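Local coordinates for protein ethylbenzene dehydrogenase beta-subunit (Aromatoleum aromaticum, PDB 2IVF) that carries three iron-sulfur (SF4) clusters and one F3S cluster, as a protein of the 4Fe-4S dicluster ferredoxin type, and probably passes electrons between partner subunits of its complex, at residues B[21-26]-B[270-275]; B[139-144]-B[290-295]; B[248-253]-B[326-331]; B[256-261]-B[304-309]. All coordinates share one frame; numbering follows the deposited sequence.

Contact 1: B[21-26]-B[270-275]; sequences TVIDLN and IYYVPP
Thr21 to Asp24 and Ile270 to Val273 pair as neighbouring parallel strands, their short axes 4.6 Å apart at closest and 23° from parallel. Four backbone bonds alternate across the gap: Tyr271 N to Thr21 O, Ile23 N to Tyr271 O, Val273 N to Ile23 O, and, one residue past strand 21-24, Leu25 N to Val273 O. On one face, Ile23 and Tyr272 lie side by side and point the same way. Ile23 CG1 stands anti to the carbonyl carbon (chi1 -58°), and CD1 beyond it comes 3.7 Å from Tyr272 CE2, oblique to the ring. The same methyl meets Ile270 CG2 at 3.8 Å. Leu25 CD2 approaches the edge of the Tyr272 ring, 3.8 Å from CD2 of that tyrosine. The phenol OH bonds to Ala148 O of strand 141-149. On the other face, Val22 CG1 packs on Val273 CG2 at 4.1 Å. Asp24, the last residue of the strand, opens an Asx turn. Its OD1 accepts Asn26 N from above the carboxylate plane and Asn26 ND2 on the syn lone pair. Asn26 ND2 also donates a hydrogen bond to Pro274 O, 2.9 Å away and well above the carbonyl plane, and Asn26 OD1 accepts from Met276 N. OD2 of Asp24 bonds to Tyr273 of the alpha-subunit. The pairing thus sets the aliphatic side chain of Ile23 about 5 Å from a bound SF4 cluster. The hydroxyls on that face have partners, Thr21 OG1 bonding to Asn227, and the Asx turn and the alpha-subunit engage the polar strand end.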
# COMPACT_ATOMS: atom_id res chain seq x y z
N THR B 21 7.14 -11.69 21.84
CA THR B 21 7.40 -11.21 20.53
C THR B 21 8.45 -10.11 20.64
O THR B 21 8.45 -9.31 21.58
CB THR B 21 6.13 -10.63 19.86
OG1 THR B 21 5.18 -11.69 19.56
CG2 THR B 21 6.51 -9.91 18.56
N VAL B 22 9.36 -10.10 19.71
CA VAL B 22 10.27 -8.99 19.54
C VAL B 22 9.88 -8.28 18.24
O VAL B 22 9.63 -8.93 17.21
CB VAL B 22 11.73 -9.45 19.45
CG1 VAL B 22 12.64 -8.34 18.90
CG2 VAL B 22 12.19 -9.96 20.83
N ILE B 23 9.84 -6.96 18.27
CA ILE B 23 9.50 -6.16 17.07
C ILE B 23 10.64 -5.20 16.81
O ILE B 23 10.99 -4.43 17.68
CB ILE B 23 8.22 -5.34 17.31
CG1 ILE B 23 7.08 -6.32 17.67
CG2 ILE B 23 7.93 -4.36 16.13
CD1 ILE B 23 5.69 -5.68 17.94
N ASP B 24 11.24 -5.28 15.63
CA ASP B 24 12.44 -4.49 15.33
C ASP B 24 11.98 -3.24 14.64
O ASP B 24 11.65 -3.26 13.47
CB ASP B 24 13.40 -5.27 14.42
CG ASP B 24 14.71 -4.53 14.21
OD1 ASP B 24 14.76 -3.29 14.48
OD2 ASP B 24 15.68 -5.18 13.75
N LEU B 25 12.05 -2.11 15.34
CA LEU B 25 11.52 -0.88 14.79
C LEU B 25 12.36 -0.35 13.67
O LEU B 25 11.88 0.48 12.90
CB LEU B 25 11.36 0.17 15.87
CG LEU B 25 10.39 -0.26 16.98
CD1 LEU B 25 10.33 0.74 18.08
CD2 LEU B 25 8.96 -0.50 16.39
N ASN B 26 13.61 -0.79 13.57
CA ASN B 26 14.41 -0.43 12.40
C ASN B 26 13.88 -0.98 11.10
O ASN B 26 14.14 -0.41 10.02
CB ASN B 26 15.84 -0.87 12.62
CG ASN B 26 16.44 -0.17 13.73
OD1 ASN B 26 16.74 1.04 13.60
ND2 ASN B 26 16.54 -0.85 14.89
N ILE B 270 6.10 -7.97 25.12
CA ILE B 270 6.59 -7.62 23.81
C ILE B 270 7.81 -6.70 23.97
O ILE B 270 7.82 -5.83 24.85
CB ILE B 270 5.51 -6.95 23.00
CG1 ILE B 270 4.36 -7.97 22.80
CG2 ILE B 270 6.08 -6.47 21.64
CD1 ILE B 270 3.13 -7.35 22.09
N TYR B 271 8.83 -6.89 23.13
CA TYR B 271 10.08 -6.16 23.25
C TYR B 271 10.45 -5.58 21.91
O TYR B 271 10.32 -6.24 20.89
CB TYR B 271 11.18 -7.05 23.81
CG TYR B 271 10.80 -7.68 25.13
CD1 TYR B 271 10.00 -8.82 25.18
CD2 TYR B 271 11.25 -7.14 26.33
CE1 TYR B 271 9.64 -9.39 26.41
CE2 TYR B 271 10.89 -7.67 27.54
CZ TYR B 271 10.11 -8.80 27.58
OH TYR B 271 9.82 -9.27 28.82
N TYR B 272 10.94 -4.37 21.95
CA TYR B 272 11.16 -3.57 20.77
C TYR B 272 12.64 -3.23 20.62
O TYR B 272 13.29 -2.85 21.58
CB TYR B 272 10.38 -2.27 20.87
CG TYR B 272 8.90 -2.46 20.80
CD1 TYR B 272 8.17 -2.75 21.96
CD2 TYR B 272 8.21 -2.30 19.60
CE1 TYR B 272 6.80 -2.90 21.89
CE2 TYR B 272 6.87 -2.50 19.52
CZ TYR B 272 6.16 -2.79 20.66
OH TYR B 272 4.81 -2.95 20.60
N VAL B 273 13.18 -3.47 19.43
CA VAL B 273 14.51 -2.94 19.05
C VAL B 273 14.28 -1.49 18.62
O VAL B 273 13.55 -1.22 17.64
CB VAL B 273 15.18 -3.73 17.91
CG1 VAL B 273 16.61 -3.22 17.69
CG2 VAL B 273 15.19 -5.26 18.23
N PRO B 274 14.88 -0.55 19.36
CA PRO B 274 14.57 0.84 19.07
C PRO B 274 15.22 1.27 17.76
O PRO B 274 16.26 0.71 17.34
CB PRO B 274 15.16 1.58 20.28
CG PRO B 274 16.29 0.77 20.74
CD PRO B 274 15.82 -0.66 20.51
N PRO B 275 14.65 2.31 17.14
CA PRO B 275 15.11 2.78 15.87
C PRO B 275 16.36 3.61 15.98
O PRO B 275 16.44 4.52 16.81
CB PRO B 275 13.94 3.64 15.37
CG PRO B 275 13.33 4.20 16.56
CD PRO B 275 13.52 3.12 17.65

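Contact 2: B[139-144]-B[290-295]; sequences WPNPFF and KTRIPL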
# COMPACT_ATOMS: atom_id res chain seq x y z
N TRP B 139 11.43 20.56 10.67
CA TRP B 139 12.25 20.65 9.47
C TRP B 139 13.52 21.44 9.72
O TRP B 139 13.45 22.54 10.29
CB TRP B 139 11.45 21.32 8.35
CG TRP B 139 12.20 21.23 7.06
CD1 TRP B 139 13.03 22.14 6.54
CD2 TRP B 139 12.24 20.09 6.21
NE1 TRP B 139 13.58 21.67 5.37
CE2 TRP B 139 13.11 20.40 5.16
CE3 TRP B 139 11.60 18.87 6.22
CZ2 TRP B 139 13.35 19.51 4.11
CZ3 TRP B 139 11.86 17.97 5.19
CH2 TRP B 139 12.74 18.30 4.16
N PRO B 140 14.70 20.95 9.24
CA PRO B 140 15.02 19.80 8.38
C PRO B 140 15.31 18.49 9.10
O PRO B 140 15.90 17.56 8.51
CB PRO B 140 16.27 20.29 7.65
CG PRO B 140 16.99 21.09 8.69
CD PRO B 140 15.91 21.75 9.51
N ASN B 141 14.89 18.42 10.36
CA ASN B 141 15.04 17.26 11.22
C ASN B 141 13.73 16.67 11.70
O ASN B 141 13.58 16.37 12.89
CB ASN B 141 15.89 17.60 12.45
CG ASN B 141 17.33 17.87 12.10
OD1 ASN B 141 17.95 17.04 11.46
ND2 ASN B 141 17.84 19.07 12.45
N PRO B 142 12.79 16.40 10.78
CA PRO B 142 11.60 15.70 11.21
C PRO B 142 12.01 14.26 11.60
O PRO B 142 13.03 13.76 11.15
CB PRO B 142 10.72 15.72 9.94
CG PRO B 142 11.71 15.68 8.82
CD PRO B 142 12.83 16.58 9.32
N PHE B 143 11.26 13.62 12.48
CA PHE B 143 11.50 12.20 12.71
C PHE B 143 10.20 11.47 12.98
O PHE B 143 9.23 12.04 13.47
CB PHE B 143 12.46 12.02 13.84
CG PHE B 143 11.93 12.47 15.13
CD1 PHE B 143 12.07 13.79 15.53
CD2 PHE B 143 11.26 11.59 15.94
CE1 PHE B 143 11.58 14.21 16.74
CE2 PHE B 143 10.76 12.05 17.19
CZ PHE B 143 10.90 13.34 17.55
N PHE B 144 10.19 10.19 12.61
CA PHE B 144 9.07 9.33 12.86
C PHE B 144 9.56 7.92 12.53
O PHE B 144 10.56 7.74 11.83
CB PHE B 144 7.88 9.66 11.94
CG PHE B 144 8.14 9.33 10.50
CD1 PHE B 144 7.82 8.10 9.99
CD2 PHE B 144 8.72 10.28 9.63
CE1 PHE B 144 8.11 7.77 8.65
CE2 PHE B 144 8.97 9.96 8.32
CZ PHE B 144 8.67 8.69 7.83
N LYS B 290 25.11 12.22 14.13
CA LYS B 290 24.17 11.75 15.16
C LYS B 290 22.77 11.62 14.60
O LYS B 290 22.33 12.45 13.78
CB LYS B 290 24.16 12.77 16.31
CG LYS B 290 25.42 12.72 17.17
CD LYS B 290 25.72 14.07 17.81
CE LYS B 290 27.25 14.32 18.01
NZ LYS B 290 28.02 15.28 17.04
N THR B 291 22.05 10.61 15.05
CA THR B 291 20.62 10.49 14.76
C THR B 291 19.86 11.78 15.11
O THR B 291 20.21 12.50 16.06
CB THR B 291 19.93 9.29 15.45
OG1 THR B 291 18.56 9.24 15.01
CG2 THR B 291 19.92 9.42 17.01
N ARG B 292 18.82 12.08 14.34
CA ARG B 292 17.89 13.16 14.68
C ARG B 292 16.84 12.75 15.73
O ARG B 292 16.14 13.61 16.27
CB ARG B 292 17.16 13.60 13.45
CG ARG B 292 16.30 12.43 12.97
CD ARG B 292 15.84 12.55 11.70
NE ARG B 292 16.83 12.74 10.67
CZ ARG B 292 16.57 13.46 9.59
NH1 ARG B 292 15.37 13.98 9.43
NH2 ARG B 292 17.49 13.61 8.66
N ILE B 293 16.70 11.46 16.01
CA ILE B 293 15.63 11.05 16.94
C ILE B 293 16.12 11.40 18.35
O ILE B 293 17.20 10.97 18.77
CB ILE B 293 15.29 9.55 16.92
CG1 ILE B 293 14.90 9.09 15.51
CG2 ILE B 293 14.17 9.28 17.97
CD1 ILE B 293 14.69 7.64 15.40
N PRO B 294 15.35 12.24 19.05
CA PRO B 294 15.78 12.62 20.37
C PRO B 294 15.78 11.45 21.32
O PRO B 294 14.82 10.66 21.39
CB PRO B 294 14.77 13.69 20.77
CG PRO B 294 14.16 14.15 19.46
CD PRO B 294 14.10 12.92 18.66
N LEU B 295 16.86 11.31 22.04
CA LEU B 295 16.99 10.13 22.89
C LEU B 295 15.87 10.13 23.96
O LEU B 295 15.34 9.07 24.30
CB LEU B 295 18.36 10.11 23.55
CG LEU B 295 18.70 9.05 24.60
CD1 LEU B 295 18.52 7.63 24.04
CD2 LEU B 295 20.13 9.32 25.18
O HOH W 1 15.87 15.30 7.02
O HOH W 2 15.23 16.28 15.82
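Asn141 lies opposite Arg292 (CA to CA 6.1 Å) and Phe143 opposite Ile293 (CA to CA 6.0 Å), and no backbone-to-backbone hydrogen bond joins the two segments. Arg292 carries the polar part. Its NH1 donates to Pro142 O at 2.9 Å, with a nearly straight N-H...O angle of 167°, and the oxygen lies in the guanidinium plane. The chain bends at chi3 (56°), which turns NE away from a fully extended path. A water accepts from Arg292 NH1 and donates to Pro140 O, so NH1 is held by two acceptors. NE and NH2 bond to Ala278 O and Arg279 O, so backbone carbonyls grip the group on several sides. Asn141 OD1 sits 4.3 Å above the guanidinium plane, over its centre; that oxygen accepts from Phe281 N. The apolar part is a CH-pi contact. Pro294 CD lies over one face of the Phe143 ring, 3.5 Å from its centroid and 19° off the normal. The two side chains meet tip to tip, and CB of Phe143 touches Ile293 CG1 at 4.2 Å. Phe285 of the alpha-subunit packs on Pro142 and Arg292. Pro294 is the N-cap residue of helix 295-302, and Thr291 OG1 accepts Ile293 N in an ST turn just before it. A buried arginine takes up backbone carbonyls of Pro142, Ala278 and Arg279, joining the start of strand 141-149, in the family's 4Fe-4S dicluster region, to the turn into helix 295-302.

Contact 3: B[248-253]-B[326-331]; sequences HKLVKK and SELMDL
Lys253 and Glu327 form a salt bridge, meeting tip to tip. Lys253 NZ lies 2.6 Å from OE1 and 2.7 Å from OE2 of Glu327, and both oxygens use their syn lone pairs. The lysine chain is extended, with CG anti to the backbone N (chi1 177°), and the glutamate is extended beyond CG as well. OE1 of Glu327 also accepts from Trp254 NE1. Lys249 crosses Glu327 at about a right angle. Its NZ is 4.3 Å from Glu327 OE2, too far for a salt bridge, but a water spans the gap: it accepts from Lys249 NZ and donates to OE2. Inward of the charges the packing is apolar. CB of Lys249 touches CD1 of Leu331 at 3.6 Å. Leu250 CD2 meets Leu328 CD1 at 3.4 Å, tighter than usual for two carbons, and slides past Leu331, with Leu331 CB 4.0 Å off. The axes of the short helical segments come within 10.8 Å, at 134° between their N-to-C directions. Ser326 caps the second helix: its OG accepts Met329 N and, weakly, Leu328 N. Leu250 reaches on to Val22 of strand 19-24, while Leu328 packs on Val312 and Glu316 of helix 306-321. The contact is thus graded. Leucines join helix 246-253 to helix 327-333 on the buried side, and one carboxylate serves two lysines, directly and through water, toward the surface. The two positive groups would probably favour the ionised form of Glu327.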
# COMPACT_ATOMS: atom_id res chain seq x y z
N HIS B 248 14.87 -14.94 22.89
CA HIS B 248 15.74 -15.01 24.05
C HIS B 248 17.04 -14.27 23.82
O HIS B 248 17.49 -13.51 24.69
CB HIS B 248 16.08 -16.44 24.39
CG HIS B 248 16.94 -16.51 25.59
ND1 HIS B 248 16.42 -16.55 26.86
CD2 HIS B 248 18.29 -16.50 25.72
CE1 HIS B 248 17.42 -16.60 27.73
NE2 HIS B 248 18.56 -16.55 27.07
N LYS B 249 17.62 -14.43 22.62
CA LYS B 249 18.92 -13.81 22.29
C LYS B 249 18.88 -12.29 22.22
O LYS B 249 19.82 -11.61 22.64
CB LYS B 249 19.45 -14.40 20.99
CG LYS B 249 19.94 -15.82 21.17
CD LYS B 249 20.29 -16.46 19.83
CE LYS B 249 20.60 -17.97 19.99
NZ LYS B 249 20.69 -18.56 18.65
N LEU B 250 17.78 -11.76 21.75
CA LEU B 250 17.60 -10.30 21.65
C LEU B 250 17.17 -9.62 22.93
O LEU B 250 17.66 -8.51 23.22
CB LEU B 250 16.61 -9.99 20.54
CG LEU B 250 17.04 -10.43 19.13
CD1 LEU B 250 15.94 -10.21 18.16
CD2 LEU B 250 18.37 -9.77 18.60
N VAL B 251 16.34 -10.31 23.73
CA VAL B 251 15.77 -9.72 24.98
C VAL B 251 16.72 -9.96 26.14
O VAL B 251 17.02 -9.04 26.92
CB VAL B 251 14.36 -10.31 25.31
CG1 VAL B 251 13.78 -9.82 26.68
CG2 VAL B 251 13.35 -10.01 24.21
N LYS B 252 17.21 -11.20 26.24
CA LYS B 252 17.95 -11.62 27.41
C LYS B 252 19.46 -11.59 27.25
O LYS B 252 20.15 -11.29 28.20
CB LYS B 252 17.54 -13.03 27.85
CG LYS B 252 16.08 -13.20 28.21
CD LYS B 252 15.61 -12.26 29.30
CE LYS B 252 16.22 -12.58 30.61
NZ LYS B 252 15.48 -11.80 31.66
N LYS B 253 19.98 -11.95 26.08
CA LYS B 253 21.43 -12.07 25.89
C LYS B 253 22.02 -10.72 25.44
O LYS B 253 22.79 -10.10 26.17
CB LYS B 253 21.73 -13.19 24.89
CG LYS B 253 23.23 -13.45 24.50
CD LYS B 253 23.29 -14.56 23.40
CE LYS B 253 24.66 -14.89 22.92
NZ LYS B 253 24.63 -15.89 21.79
N SER B 326 28.83 -10.48 13.24
CA SER B 326 28.08 -10.12 14.42
C SER B 326 26.91 -11.04 14.57
O SER B 326 26.04 -11.09 13.71
CB SER B 326 27.59 -8.66 14.34
OG SER B 326 26.65 -8.40 15.34
N GLU B 327 26.85 -11.79 15.66
CA GLU B 327 25.64 -12.56 15.94
C GLU B 327 24.41 -11.70 15.96
O GLU B 327 23.33 -12.12 15.51
CB GLU B 327 25.75 -13.30 17.27
CG GLU B 327 24.47 -14.05 17.62
CD GLU B 327 24.48 -14.66 19.01
OE1 GLU B 327 24.97 -14.02 19.95
OE2 GLU B 327 23.97 -15.80 19.15
N LEU B 328 24.56 -10.47 16.45
CA LEU B 328 23.42 -9.62 16.63
C LEU B 328 22.87 -9.25 15.29
O LEU B 328 21.68 -9.35 15.06
CB LEU B 328 23.75 -8.33 17.40
CG LEU B 328 22.54 -7.38 17.54
CD1 LEU B 328 21.33 -8.05 18.29
CD2 LEU B 328 22.94 -6.11 18.23
N MET B 329 23.74 -8.82 14.38
CA MET B 329 23.29 -8.51 13.05
C MET B 329 22.74 -9.73 12.33
O MET B 329 21.81 -9.60 11.59
CB MET B 329 24.35 -7.79 12.27
CG MET B 329 24.71 -6.46 12.94
SD MET B 329 23.40 -5.23 12.71
CE MET B 329 23.14 -4.60 14.38
N ASP B 330 23.31 -10.90 12.58
CA ASP B 330 22.81 -12.12 11.97
C ASP B 330 21.37 -12.37 12.41
O ASP B 330 20.50 -12.73 11.61
CB ASP B 330 23.67 -13.30 12.41
CG ASP B 330 25.03 -13.37 11.72
OD1 ASP B 330 25.28 -12.73 10.70
OD2 ASP B 330 25.88 -14.15 12.21
N LEU B 331 21.12 -12.17 13.71
CA LEU B 331 19.81 -12.34 14.33
C LEU B 331 18.82 -11.33 13.79
O LEU B 331 17.67 -11.67 13.52
CB LEU B 331 19.90 -12.21 15.85
CG LEU B 331 20.64 -13.32 16.57
CD1 LEU B 331 20.82 -12.94 18.04
CD2 LEU B 331 19.86 -14.63 16.40
O HOH W 3 22.65 -17.24 17.35

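Contact 4: B[256-261]-B[304-309]; sequences VALPLH and PEVKRV
Leu258 points toward the start of helix 306-321 and splits its two methyls between neighbours. Its CG stands anti to the carbonyl carbon (chi1 -54°). Beyond it, CD1 meets Val306 CG2 at 3.8 Å and Val309 CG2 at 4.0 Å. The other methyl, CD2, takes the outer side, 3.7 Å from Glu305 OE1 and 4.0 Å from Glu305 CB. The side chains of Leu258 and Val306 are set at a slant to each other. Val309 is shared between two residues of the first segment. Its CG1 is anti to the backbone N (chi1 172°) and touches the backbone O of Val256 at 3.5 Å and Val256 CB at 3.9 Å. Its CG2 meets Leu258 CD1 and lies equally near Val256 CA. Val256 approaches with CB and CG1, the latter anti to its carbonyl carbon. Val309 CG1 also packs against Pro274, which follows strand 270-273. Glu305 is extended beyond CG, and its OE1 pairs with Arg308 NH2 at 3.1 Å in a salt bridge whose hydrogen bond is weak. Arg308 NH2 has a firmer tie to Lys255 O, just before the first segment. Other helices add to the packing: Phe302 touches Leu258, and Leu250 touches Val256. No hydrogen bond crosses between 256-261 and 304-309. The link is made by branched aliphatic groups fitting against each other, so it depends on shape and burial, and the charged Glu305-Arg308 pair lies at its outer margin. It seats the first turn of helix 306-321 on the edge strand 258-259 and the residues leading into it.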
# COMPACT_ATOMS: atom_id res chain seq x y z
N VAL B 256 18.76 -6.05 23.50
CA VAL B 256 18.54 -4.92 22.56
C VAL B 256 17.07 -4.71 22.27
O VAL B 256 16.70 -3.78 21.57
CB VAL B 256 19.30 -5.13 21.21
CG1 VAL B 256 20.80 -4.98 21.44
CG2 VAL B 256 18.93 -6.48 20.60
N ALA B 257 16.23 -5.59 22.82
CA ALA B 257 14.81 -5.54 22.60
C ALA B 257 14.20 -5.13 23.97
O ALA B 257 14.40 -5.82 24.98
CB ALA B 257 14.29 -6.89 22.10
N LEU B 258 13.57 -3.96 23.99
CA LEU B 258 13.12 -3.31 25.20
C LEU B 258 11.60 -3.22 25.31
O LEU B 258 10.90 -3.04 24.33
CB LEU B 258 13.68 -1.89 25.28
CG LEU B 258 15.18 -1.76 25.16
CD1 LEU B 258 15.58 -0.30 25.03
CD2 LEU B 258 15.94 -2.48 26.32
N PRO B 259 11.09 -3.29 26.55
CA PRO B 259 9.68 -3.22 26.77
C PRO B 259 9.10 -1.86 26.54
O PRO B 259 9.75 -0.82 26.77
CB PRO B 259 9.54 -3.57 28.26
CG PRO B 259 10.77 -3.16 28.87
CD PRO B 259 11.83 -3.44 27.80
N LEU B 260 7.86 -1.85 26.08
CA LEU B 260 7.16 -0.60 25.90
C LEU B 260 6.52 -0.15 27.24
O LEU B 260 5.72 -0.87 27.86
CB LEU B 260 6.14 -0.70 24.74
CG LEU B 260 5.18 0.49 24.52
CD1 LEU B 260 5.92 1.71 24.01
CD2 LEU B 260 4.02 0.09 23.53
N HIS B 261 6.91 1.02 27.72
CA HIS B 261 6.30 1.60 28.90
C HIS B 261 6.33 0.64 30.11
O HIS B 261 5.32 0.43 30.77
CB HIS B 261 4.86 2.05 28.61
CG HIS B 261 4.75 3.32 27.81
ND1 HIS B 261 5.33 4.51 28.20
CD2 HIS B 261 4.05 3.60 26.69
CE1 HIS B 261 5.00 5.46 27.34
NE2 HIS B 261 4.24 4.92 26.41
N PRO B 304 15.46 3.67 30.10
CA PRO B 304 16.81 4.21 30.21
C PRO B 304 17.88 3.40 29.48
O PRO B 304 18.98 3.88 29.35
CB PRO B 304 17.11 4.13 31.71
CG PRO B 304 16.29 2.96 32.17
CD PRO B 304 15.01 3.09 31.38
N GLU B 305 17.56 2.20 29.01
CA GLU B 305 18.56 1.40 28.32
C GLU B 305 18.71 1.76 26.85
O GLU B 305 19.56 1.22 26.19
CB GLU B 305 18.25 -0.08 28.50
CG GLU B 305 18.42 -0.46 29.99
CD GLU B 305 18.16 -1.88 30.31
OE1 GLU B 305 18.01 -2.69 29.36
OE2 GLU B 305 18.12 -2.22 31.53
N VAL B 306 17.88 2.66 26.35
CA VAL B 306 17.92 2.99 24.93
C VAL B 306 19.32 3.41 24.41
O VAL B 306 19.79 2.94 23.36
CB VAL B 306 16.90 4.08 24.59
CG1 VAL B 306 17.12 4.63 23.11
CG2 VAL B 306 15.47 3.53 24.76
N LYS B 307 19.97 4.30 25.13
CA LYS B 307 21.30 4.78 24.71
C LYS B 307 22.28 3.62 24.50
O LYS B 307 23.03 3.61 23.50
CB LYS B 307 21.87 5.73 25.77
CG LYS B 307 23.18 6.40 25.39
CD LYS B 307 23.48 7.53 26.37
CE LYS B 307 24.57 8.46 25.90
NZ LYS B 307 25.05 9.32 27.10
N ARG B 308 22.34 2.70 25.46
CA ARG B 308 23.18 1.51 25.37
C ARG B 308 22.81 0.70 24.13
O ARG B 308 23.66 0.33 23.31
CB ARG B 308 23.05 0.63 26.66
CG ARG B 308 23.84 -0.73 26.57
CD ARG B 308 23.66 -1.69 27.76
NE ARG B 308 22.27 -2.01 27.89
CZ ARG B 308 21.62 -2.94 27.19
NH1 ARG B 308 22.25 -3.74 26.33
NH2 ARG B 308 20.31 -3.06 27.37
N VAL B 309 21.52 0.48 23.97
CA VAL B 309 21.08 -0.32 22.86
C VAL B 309 21.49 0.29 21.52
O VAL B 309 21.99 -0.41 20.65
CB VAL B 309 19.61 -0.55 22.93
CG1 VAL B 309 19.11 -1.23 21.62
CG2 VAL B 309 19.34 -1.38 24.23

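Overall arrangement
Contacts 1 and 4 are the buried ones; contacts 2 and 3 are partly buried, and in them charged side chains bond across the segments. Contact 1 lies nearest the chain centre and uses backbone bonds within one mixed sheet. Contact 4 joins the edge strand of that sheet to helix 306-321 mainly by apolar packing, with no hydrogen bond across; Leu258 N probably bonds to Tyr272 O of contact 1. Contact 3 lies beside them: Val251 packs on Val22 and Tyr271, and Leu250 O probably accepts Val256 N. Contact 2 joins a strand of another sheet to the loop before helix 295-302, yet Ile293 reaches Pro275 and Leu295 meets Val306. Contacts 2 and 3 do not touch.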